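Local structure of ethyl acetate hydrolase (Pseudomonas veronii, 5EFZ) at residues A[194-198]-A[212-218]; A[217-223]-A[254-258]; A[26-30]-A[133-139]. The protein hydrolyses ethyl acetate to ethanol and acetate, a step in the bacterial breakdown of short-chain methyl ketones, and works as a homodimer of alpha/beta-hydrolase fold. All coordinates share one frame; numbering follows the deposited sequence.

Interaction 1 of 3, residues A[194-198]-A[212-218]; sequences AITTD and VAAGLER. With EDO (1,2-ethanediol), chain J.
D198 reaches across to the first turn of the neighbouring helix and takes the N-H of G215, with OD2 2.9 Å from G215 N; its other oxygen, OD1, is bonded to A200 N. The bond to G215 is bent (148° at the hydrogen), and the donor stands above the carboxylate plane. With CG anti to the backbone N (chi1 -174°), the acid swings out over this helix start, which would probably favour its negative charge. V212 CG1 and A214 CB border OD2, the former at 3.5 Å, and the D198 and V212 side chains cross obliquely. A lysine in place of D198 would probably leave the G215 N-H without its acceptor and bring a positive charge to the helix start. Lacking a side chain, G215 brings CA within 3.3 Å of the buried A194 O, a CH...O contact; a CB there would be tightly squeezed against A194 O, I195 CA and D198 CB. R218 lays its CB against A194 CB at 4.0 Å, while its guanidinium brings an edge to D198 CB and a face to A214 CB. I195 CD1 meets L216 CD2. O1 of a 1,2-ethanediol, probably from the crystallisation liquor, lies 2.6 Å from both T196 O and D198 O. The contact joins helix 182-196 to the start of helix 213-227; P263 and L266 of helix 263-274 cover its apolar flank, T197 packs on R218 of the second subunit, and R218 on its T197.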
loop_
_atom_site.group_PDB
_atom_site.type_symbol
_atom_site.label_atom_id
_atom_site.label_comp_id
_atom_site.label_asym_id
_atom_site.label_seq_id
_atom_site.Cartn_x
_atom_site.Cartn_y
_atom_site.Cartn_z
ATOM N N ALA A 194 -0.984 12.096 8.145
ATOM C CA ALA A 194 0.435 12.417 7.964
ATOM C C ALA A 194 0.645 13.934 8.091
ATOM O O ALA A 194 1.634 14.417 8.653
ATOM C CB ALA A 194 0.912 11.931 6.610
ATOM N N ILE A 195 -0.316 14.681 7.564
ATOM C CA ILE A 195 -0.283 16.120 7.646
ATOM C C ILE A 195 -0.776 16.618 8.994
ATOM O O ILE A 195 -0.100 17.428 9.627
ATOM C CB ILE A 195 -1.128 16.741 6.548
ATOM C CG1 ILE A 195 -0.429 16.504 5.204
ATOM C CG2 ILE A 195 -1.329 18.231 6.808
ATOM C CD1 ILE A 195 -1.305 16.901 4.007
ATOM N N THR A 196 -1.937 16.143 9.451
ATOM C CA THR A 196 -2.556 16.782 10.624
ATOM C C THR A 196 -1.841 16.450 11.924
ATOM O O THR A 196 -1.946 17.210 12.911
ATOM C CB THR A 196 -4.045 16.417 10.784
ATOM O OG1 THR A 196 -4.170 15.019 11.048
ATOM C CG2 THR A 196 -4.865 16.789 9.522
ATOM N N THR A 197 -1.079 15.360 11.945
ATOM C CA THR A 197 -0.323 15.055 13.169
ATOM C C THR A 197 1.008 15.825 13.313
ATOM O O THR A 197 1.683 15.720 14.337
ATOM C CB THR A 197 -0.005 13.563 13.272
ATOM O OG1 THR A 197 0.745 13.163 12.118
ATOM C CG2 THR A 197 -1.295 12.759 13.347
ATOM N N ASP A 198 1.406 16.555 12.280
ATOM C CA ASP A 198 2.557 17.449 12.378
ATOM C C ASP A 198 2.175 18.596 13.311
ATOM O O ASP A 198 1.215 19.317 13.023
ATOM C CB ASP A 198 2.915 17.964 10.974
ATOM C CG ASP A 198 4.198 18.786 10.945
ATOM O OD1 ASP A 198 4.704 19.163 12.016
ATOM O OD2 ASP A 198 4.685 19.060 9.824
ATOM N N VAL A 212 5.128 23.234 7.569
ATOM C CA VAL A 212 4.539 21.907 7.679
ATOM C C VAL A 212 5.292 20.901 6.789
ATOM O O VAL A 212 4.731 19.907 6.359
ATOM C CB VAL A 212 3.014 21.916 7.276
ATOM C CG1 VAL A 212 2.294 20.668 7.763
ATOM C CG2 VAL A 212 2.315 23.148 7.857
ATOM N N ALA A 213 6.570 21.164 6.535
ATOM C CA ALA A 213 7.361 20.302 5.663
ATOM C C ALA A 213 7.429 18.841 6.144
ATOM O O ALA A 213 7.438 17.920 5.318
ATOM C CB ALA A 213 8.769 20.880 5.511
ATOM N N ALA A 214 7.499 18.617 7.456
ATOM C CA ALA A 214 7.579 17.236 7.956
ATOM C C ALA A 214 6.326 16.448 7.573
ATOM O O ALA A 214 6.422 15.327 7.084
ATOM C CB ALA A 214 7.790 17.198 9.460
ATOM N N GLY A 215 5.150 17.040 7.796
ATOM C CA GLY A 215 3.898 16.404 7.430
ATOM C C GLY A 215 3.819 16.184 5.927
ATOM O O GLY A 215 3.371 15.130 5.466
ATOM N N LEU A 216 4.256 17.167 5.152
ATOM C CA LEU A 216 4.183 17.033 3.691
ATOM C C LEU A 216 5.142 15.918 3.180
ATOM O O LEU A 216 4.806 15.176 2.236
ATOM C CB LEU A 216 4.493 18.359 2.997
ATOM C CG LEU A 216 3.404 19.435 3.131
ATOM C CD1 LEU A 216 3.934 20.770 2.654
ATOM C CD2 LEU A 216 2.141 19.044 2.321
ATOM N N GLU A 217 6.325 15.832 3.769
ATOM C CA GLU A 217 7.259 14.750 3.416
ATOM C C GLU A 217 6.686 13.360 3.772
ATOM O O GLU A 217 6.863 12.414 3.014
ATOM C CB GLU A 217 8.610 14.950 4.129
ATOM C CG GLU A 217 9.461 16.078 3.523
ATOM C CD GLU A 217 10.900 16.082 4.035
ATOM O OE1 GLU A 217 11.310 15.132 4.762
ATOM O OE2 GLU A 217 11.624 17.047 3.692
ATOM N N ARG A 218 6.014 13.232 4.926
ATOM C CA ARG A 218 5.426 11.925 5.312
ATOM C C ARG A 218 4.325 11.554 4.333
ATOM O O ARG A 218 4.156 10.387 3.946
ATOM C CB ARG A 218 4.878 11.952 6.774
ATOM C CG ARG A 218 5.949 12.191 7.853
ATOM C CD ARG A 218 5.322 12.426 9.277
ATOM N NE ARG A 218 6.325 12.805 10.293
ATOM C CZ ARG A 218 6.188 13.827 11.139
ATOM N NH1 ARG A 218 5.098 14.585 11.093
ATOM N NH2 ARG A 218 7.139 14.097 12.028
HETATM C C1 EDO J . -1.385 19.648 15.528
HETATM O O1 EDO J . -0.784 18.811 14.535
HETATM C C2 EDO J . -2.229 20.724 14.866
HETATM O O2 EDO J . -3.583 20.265 14.821
#

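Interaction 2 of 3, residues A[217-223]-A[254-258]; sequences ERHAKLW and MKRYF
M254 opens the contact by folding back on itself: bends at chi2 (-67°) and chi3 carry CE down to W223 CB, 3.5 Å away, while its carbonyl oxygen sits against A220 CB. That small methyl also meets the backbone of K255, since A220 CB is 3.7 Å from K255 CA, and so lets segments 217-223 and 254-258 approach to 8.4 Å between axes, at 127°. K255 then sends an extended chain across E217, its CD passing over CG and CD of E217, and ends in a weak salt bridge of 3.3 Å between K255 NZ and E217 OE1. K255 NZ lies 5.0 Å from K221 NZ, but K221 turns its charge to E189 and E193 of the second subunit. Helices 213-227 and 246-258 belong to the helical insertion between sheet strands 170-174 and 296-300, the place where alpha/beta hydrolases commonly carry a lid over the active site. Y257 lays CD1 over one face of the next residue's ring. F258 supplies the aromatic centre of this pairing. H219 points its CD2 edge at the other face of F258 in a T-shaped stack, planes 88° apart, and its ND1 is bonded to L191 O, which would hold the imidazole in that rotation. W223 offers a face to F258 CZ, which comes within 3.3 Å of W223 CD1; the five-membered ring and the phenyl are roughly parallel but slid so far apart that they scarcely overlap. Beyond this cluster the indole touches H334, the inferred catalytic histidine, and lies near an acetate ion, probably from the crystallisation liquor.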
loop_
_atom_site.group_PDB
_atom_site.type_symbol
_atom_site.label_atom_id
_atom_site.label_comp_id
_atom_site.label_asym_id
_atom_site.label_seq_id
_atom_site.Cartn_x
_atom_site.Cartn_y
_atom_site.Cartn_z
ATOM N N GLU A 217 6.325 15.832 3.769
ATOM C CA GLU A 217 7.259 14.750 3.416
ATOM C C GLU A 217 6.686 13.360 3.772
ATOM O O GLU A 217 6.863 12.414 3.014
ATOM C CB GLU A 217 8.610 14.950 4.129
ATOM C CG GLU A 217 9.461 16.078 3.523
ATOM C CD GLU A 217 10.900 16.082 4.035
ATOM O OE1 GLU A 217 11.310 15.132 4.762
ATOM O OE2 GLU A 217 11.624 17.047 3.692
ATOM N N ARG A 218 6.014 13.232 4.926
ATOM C CA ARG A 218 5.426 11.925 5.312
ATOM C C ARG A 218 4.325 11.554 4.333
ATOM O O ARG A 218 4.156 10.387 3.946
ATOM C CB ARG A 218 4.878 11.952 6.774
ATOM C CG ARG A 218 5.949 12.191 7.853
ATOM C CD ARG A 218 5.322 12.426 9.277
ATOM N NE ARG A 218 6.325 12.805 10.293
ATOM C CZ ARG A 218 6.188 13.827 11.139
ATOM N NH1 ARG A 218 5.098 14.585 11.093
ATOM N NH2 ARG A 218 7.139 14.097 12.028
ATOM N N HIS A 219 3.570 12.576 3.931
ATOM C CA HIS A 219 2.519 12.449 2.936
ATOM C C HIS A 219 3.124 11.943 1.617
ATOM O O HIS A 219 2.617 10.987 1.012
ATOM C CB HIS A 219 1.883 13.834 2.768
ATOM C CG HIS A 219 0.615 13.873 1.967
ATOM N ND1 HIS A 219 -0.608 13.580 2.512
ATOM C CD2 HIS A 219 0.394 14.238 0.683
ATOM C CE1 HIS A 219 -1.551 13.769 1.591
ATOM N NE2 HIS A 219 -0.969 14.149 0.476
ATOM N N ALA A 220 4.240 12.560 1.213
ATOM C CA ALA A 220 4.947 12.125 0.002
ATOM C C ALA A 220 5.441 10.680 0.112
ATOM O O ALA A 220 5.391 9.931 -0.867
ATOM C CB ALA A 220 6.126 13.054 -0.302
ATOM N N LYS A 221 5.954 10.289 1.274
ATOM C CA LYS A 221 6.431 8.908 1.424
ATOM C C LYS A 221 5.282 7.914 1.290
ATOM O O LYS A 221 5.429 6.842 0.686
ATOM C CB LYS A 221 7.122 8.706 2.767
ATOM C CG LYS A 221 8.523 9.255 2.849
ATOM C CD LYS A 221 9.155 8.681 4.125
ATOM C CE LYS A 221 10.534 9.176 4.408
ATOM N NZ LYS A 221 11.031 8.575 5.701
ATOM N N LEU A 222 4.128 8.260 1.859
ATOM C CA LEU A 222 2.961 7.377 1.741
ATOM C C LEU A 222 2.510 7.259 0.300
ATOM O O LEU A 222 2.095 6.183 -0.140
ATOM C CB LEU A 222 1.817 7.885 2.605
ATOM C CG LEU A 222 2.061 7.722 4.093
ATOM C CD1 LEU A 222 1.178 8.701 4.913
ATOM C CD2 LEU A 222 1.762 6.271 4.509
ATOM N N TRP A 223 2.570 8.359 -0.442
ATOM C CA TRP A 223 2.278 8.334 -1.869
ATOM C C TRP A 223 3.279 7.478 -2.642
ATOM O O TRP A 223 2.928 6.847 -3.628
ATOM C CB TRP A 223 2.265 9.757 -2.444
ATOM C CG TRP A 223 0.908 10.357 -2.359
ATOM C CD1 TRP A 223 0.484 11.349 -1.494
ATOM C CD2 TRP A 223 -0.229 10.006 -3.161
ATOM N NE1 TRP A 223 -0.851 11.640 -1.736
ATOM C CE2 TRP A 223 -1.308 10.842 -2.753
ATOM C CE3 TRP A 223 -0.431 9.093 -4.211
ATOM C CZ2 TRP A 223 -2.590 10.753 -3.334
ATOM C CZ3 TRP A 223 -1.716 9.008 -4.792
ATOM C CH2 TRP A 223 -2.761 9.854 -4.360
ATOM N N MET A 254 9.245 12.786 -5.374
ATOM C CA MET A 254 7.993 12.740 -4.600
ATOM C C MET A 254 7.934 13.830 -3.525
ATOM O O MET A 254 6.952 14.536 -3.439
ATOM C CB MET A 254 7.825 11.356 -3.942
ATOM C CG MET A 254 7.746 10.166 -4.966
ATOM S SD MET A 254 6.229 10.282 -5.932
ATOM C CE MET A 254 4.972 10.128 -4.683
ATOM N N LYS A 255 8.965 13.936 -2.683
ATOM C CA LYS A 255 8.955 15.008 -1.691
ATOM C C LYS A 255 8.896 16.383 -2.367
ATOM O O LYS A 255 8.189 17.280 -1.929
ATOM C CB LYS A 255 10.182 14.923 -0.786
ATOM C CG LYS A 255 10.132 13.735 0.181
ATOM C CD LYS A 255 11.314 13.719 1.153
ATOM C CE LYS A 255 11.212 12.527 2.103
ATOM N NZ LYS A 255 12.384 12.510 3.011
ATOM N N ARG A 256 9.654 16.529 -3.445
ATOM C CA ARG A 256 9.718 17.808 -4.154
ATOM C C ARG A 256 8.352 18.189 -4.736
ATOM O O ARG A 256 7.990 19.369 -4.745
ATOM C CB ARG A 256 10.789 17.735 -5.253
ATOM C CG ARG A 256 10.954 18.998 -6.077
ATOM C CD ARG A 256 12.159 18.909 -7.042
ATOM N NE ARG A 256 13.419 18.859 -6.294
ATOM C CZ ARG A 256 14.501 18.163 -6.648
ATOM N NH1 ARG A 256 14.524 17.463 -7.780
ATOM N NH2 ARG A 256 15.580 18.191 -5.878
ATOM N N TYR A 257 7.587 17.197 -5.180
ATOM C CA TYR A 257 6.256 17.433 -5.765
ATOM C C TYR A 257 5.317 18.068 -4.728
ATOM O O TYR A 257 4.630 19.052 -5.016
ATOM C CB TYR A 257 5.651 16.113 -6.303
ATOM C CG TYR A 257 4.211 16.272 -6.790
ATOM C CD1 TYR A 257 3.155 15.857 -6.016
ATOM C CD2 TYR A 257 3.939 16.860 -8.021
ATOM C CE1 TYR A 257 1.829 16.050 -6.436
ATOM C CE2 TYR A 257 2.624 17.048 -8.455
ATOM C CZ TYR A 257 1.590 16.628 -7.654
ATOM O OH TYR A 257 0.285 16.795 -8.068
ATOM N N PHE A 258 5.289 17.508 -3.528
ATOM C CA PHE A 258 4.358 17.980 -2.501
ATOM C C PHE A 258 4.887 19.160 -1.694
ATOM O O PHE A 258 4.096 19.855 -1.073
ATOM C CB PHE A 258 3.984 16.848 -1.526
ATOM C CG PHE A 258 3.024 15.839 -2.119
ATOM C CD1 PHE A 258 1.693 16.190 -2.338
ATOM C CD2 PHE A 258 3.455 14.568 -2.491
ATOM C CE1 PHE A 258 0.791 15.269 -2.906
ATOM C CE2 PHE A 258 2.556 13.628 -3.048
ATOM C CZ PHE A 258 1.235 14.005 -3.275
#

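Interaction 3 of 3, residues A[26-30]-A[133-139]; sequences ELINI and TLLTEYF
I28 drives its CD1 over the face of the Y138 ring, 3.8 Å from the centroid and 23° off the ring normal, a clear CH-pi contact. The methyl is displaced toward the rim, where CE2 of Y138 is its nearest ring atom at 3.5 Å. The isoleucine uses both branches: CG1, anti to the carbonyl carbon (chi1 -63°), carries CD1 to the tyrosine, whereas CG2 sits between L134 CD1 and Y138 CD1. L134 fits beside it, its CD1 3.6 Å from I28 CD1, the two side chains meeting at about a right angle. F139 closes this apolar corner more distantly with CZ, and its own ring is covered on one face by Y138 CD2, so the edge of Y138 meets the face of F139, and I28 CD1 touches both rings. A wider pi-type turn accompanies this aromatic pair: L134 O accepts from both Y138 N and F139 N. At the strand's other end I30 adopts a less common conformation, with CG1 between the backbone N and the carbonyl carbon (chi1 58°). This leaves CG2 facing the helix, where it rests 4.0 Å from L134 CA, and T133 CG2 packs against I30 CB. The polar margin is looser, for E26 OE1 stays 3.9 Å from Y138 OH. L134 also reaches V48 of strand 45-51 and V96 of strand 92-96, extending the seam inward. Here strand 26-29, outermost in the chain's own mixed sheet, runs almost perpendicular to segment 133-139 of helix 124-139, which follows strand 92-96 and precedes strand 146-150: a helix packed on one face of the sheet, the basic layering of the alpha/beta-hydrolase fold.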
loop_
_atom_site.group_PDB
_atom_site.type_symbol
_atom_site.label_atom_id
_atom_site.label_comp_id
_atom_site.label_asym_id
_atom_site.label_seq_id
_atom_site.Cartn_x
_atom_site.Cartn_y
_atom_site.Cartn_z
ATOM N N GLU A 26 -8.128 31.212 -16.880
ATOM C CA GLU A 26 -8.989 32.350 -16.583
ATOM C C GLU A 26 -9.788 32.061 -15.321
ATOM O O GLU A 26 -10.201 30.919 -15.102
ATOM C CB GLU A 26 -9.936 32.621 -17.741
ATOM C CG GLU A 26 -9.893 34.048 -18.232
ATOM C CD GLU A 26 -10.886 34.289 -19.349
ATOM O OE1 GLU A 26 -11.214 33.310 -20.065
ATOM O OE2 GLU A 26 -11.347 35.450 -19.492
ATOM N N LEU A 27 -10.012 33.077 -14.497
ATOM C CA LEU A 27 -10.855 32.901 -13.296
ATOM C C LEU A 27 -12.254 33.317 -13.635
ATOM O O LEU A 27 -12.492 34.495 -13.947
ATOM C CB LEU A 27 -10.375 33.738 -12.108
ATOM C CG LEU A 27 -9.329 33.241 -11.135
ATOM C CD1 LEU A 27 -9.479 31.755 -10.847
ATOM C CD2 LEU A 27 -7.960 33.560 -11.697
ATOM N N ILE A 28 -13.188 32.379 -13.586
ATOM C CA ILE A 28 -14.566 32.716 -13.919
ATOM C C ILE A 28 -15.458 32.641 -12.694
ATOM O O ILE A 28 -15.543 31.598 -12.043
ATOM C CB ILE A 28 -15.109 31.788 -15.014
ATOM C CG1 ILE A 28 -14.289 31.995 -16.294
ATOM C CG2 ILE A 28 -16.584 32.104 -15.255
ATOM C CD1 ILE A 28 -14.458 30.917 -17.318
ATOM N N ASN A 29 -16.130 33.746 -12.393
ATOM C CA ASN A 29 -17.066 33.776 -11.279
ATOM C C ASN A 29 -18.384 33.187 -11.709
ATOM O O ASN A 29 -19.086 33.772 -12.502
ATOM C CB ASN A 29 -17.270 35.205 -10.768
ATOM C CG ASN A 29 -18.045 35.263 -9.448
ATOM O OD1 ASN A 29 -18.664 34.282 -9.013
ATOM N ND2 ASN A 29 -18.005 36.415 -8.805
ATOM N N ILE A 30 -18.745 32.031 -11.184
ATOM C CA ILE A 30 -20.036 31.481 -11.559
ATOM C C ILE A 30 -21.163 31.865 -10.582
ATOM O O ILE A 30 -22.291 31.403 -10.721
ATOM C CB ILE A 30 -19.972 29.969 -11.671
ATOM C CG1 ILE A 30 -19.505 29.348 -10.359
ATOM C CG2 ILE A 30 -19.056 29.527 -12.838
ATOM C CD1 ILE A 30 -20.127 28.017 -10.127
ATOM N N THR A 133 -22.760 24.697 -14.377
ATOM C CA THR A 133 -23.177 26.105 -14.458
ATOM C C THR A 133 -22.218 26.876 -15.356
ATOM O O THR A 133 -22.631 27.701 -16.166
ATOM C CB THR A 133 -23.228 26.771 -13.054
ATOM O OG1 THR A 133 -24.309 26.184 -12.326
ATOM C CG2 THR A 133 -23.461 28.292 -13.177
ATOM N N LEU A 134 -20.930 26.576 -15.210
ATOM C CA LEU A 134 -19.903 27.191 -16.036
ATOM C C LEU A 134 -20.176 26.931 -17.517
ATOM O O LEU A 134 -20.180 27.848 -18.344
ATOM C CB LEU A 134 -18.529 26.628 -15.651
ATOM C CG LEU A 134 -17.381 27.058 -16.571
ATOM C CD1 LEU A 134 -17.006 28.510 -16.344
ATOM C CD2 LEU A 134 -16.183 26.118 -16.356
ATOM N N LEU A 135 -20.409 25.670 -17.850
ATOM C CA LEU A 135 -20.565 25.307 -19.266
ATOM C C LEU A 135 -21.814 25.921 -19.875
ATOM O O LEU A 135 -21.765 26.487 -20.964
ATOM C CB LEU A 135 -20.587 23.781 -19.416
ATOM C CG LEU A 135 -19.234 23.104 -19.103
ATOM C CD1 LEU A 135 -19.439 21.593 -18.970
ATOM C CD2 LEU A 135 -18.194 23.391 -20.191
ATOM N N THR A 136 -22.944 25.822 -19.189
ATOM C CA THR A 136 -24.190 26.315 -19.804
ATOM C C THR A 136 -24.296 27.834 -19.778
ATOM O O THR A 136 -24.688 28.441 -20.760
ATOM C CB THR A 136 -25.423 25.729 -19.114
ATOM O OG1 THR A 136 -25.355 26.020 -17.710
ATOM C CG2 THR A 136 -25.467 24.202 -19.323
ATOM N N GLU A 137 -23.944 28.452 -18.650
ATOM C CA GLU A 137 -24.179 29.874 -18.467
ATOM C C GLU A 137 -23.047 30.748 -18.989
ATOM O O GLU A 137 -23.290 31.846 -19.450
ATOM C CB GLU A 137 -24.425 30.189 -16.990
ATOM C CG GLU A 137 -25.618 29.439 -16.418
ATOM C CD GLU A 137 -26.855 29.573 -17.296
ATOM O OE1 GLU A 137 -27.407 30.692 -17.367
ATOM O OE2 GLU A 137 -27.272 28.568 -17.922
ATOM N N TYR A 138 -21.816 30.276 -18.934
ATOM C CA TYR A 138 -20.690 31.088 -19.411
ATOM C C TYR A 138 -20.325 30.748 -20.843
ATOM O O TYR A 138 -20.180 31.638 -21.666
ATOM C CB TYR A 138 -19.464 30.932 -18.487
ATOM C CG TYR A 138 -18.268 31.748 -18.961
ATOM C CD1 TYR A 138 -18.155 33.110 -18.660
ATOM C CD2 TYR A 138 -17.275 31.168 -19.741
ATOM C CE1 TYR A 138 -17.071 33.861 -19.111
ATOM C CE2 TYR A 138 -16.194 31.905 -20.195
ATOM C CZ TYR A 138 -16.094 33.247 -19.877
ATOM O OH TYR A 138 -15.011 33.963 -20.332
ATOM N N PHE A 139 -20.222 29.464 -21.174
ATOM C CA PHE A 139 -19.838 29.096 -22.534
ATOM C C PHE A 139 -21.019 28.858 -23.493
ATOM O O PHE A 139 -20.821 28.844 -24.712
ATOM C CB PHE A 139 -18.984 27.829 -22.518
ATOM C CG PHE A 139 -17.614 28.005 -21.927
ATOM C CD1 PHE A 139 -16.601 28.610 -22.645
ATOM C CD2 PHE A 139 -17.338 27.526 -20.654
ATOM C CE1 PHE A 139 -15.338 28.763 -22.108
ATOM C CE2 PHE A 139 -16.070 27.668 -20.095
ATOM C CZ PHE A 139 -15.066 28.299 -20.812
#

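Along the chain the three contacts are closed in series: interaction 3 first, then interaction 1, then interaction 2. The last two are neighbours, their centres about 9 Å apart, and share helix 213-227, with E217 and R218 common to both; helix 182-196 flanks its start and helix 246-258 its middle. Both also touch the second subunit, so this part of the helical insertion lies both at the dimer contact and, through W223, beside the inferred active site. Interaction 3 lies about 35 Å from interaction 1, centre to centre. The sheet-helix layering and the packing of the probable lid region are thus spatially separate, with interactions 2 and 3 on opposite sides of the chain's centre.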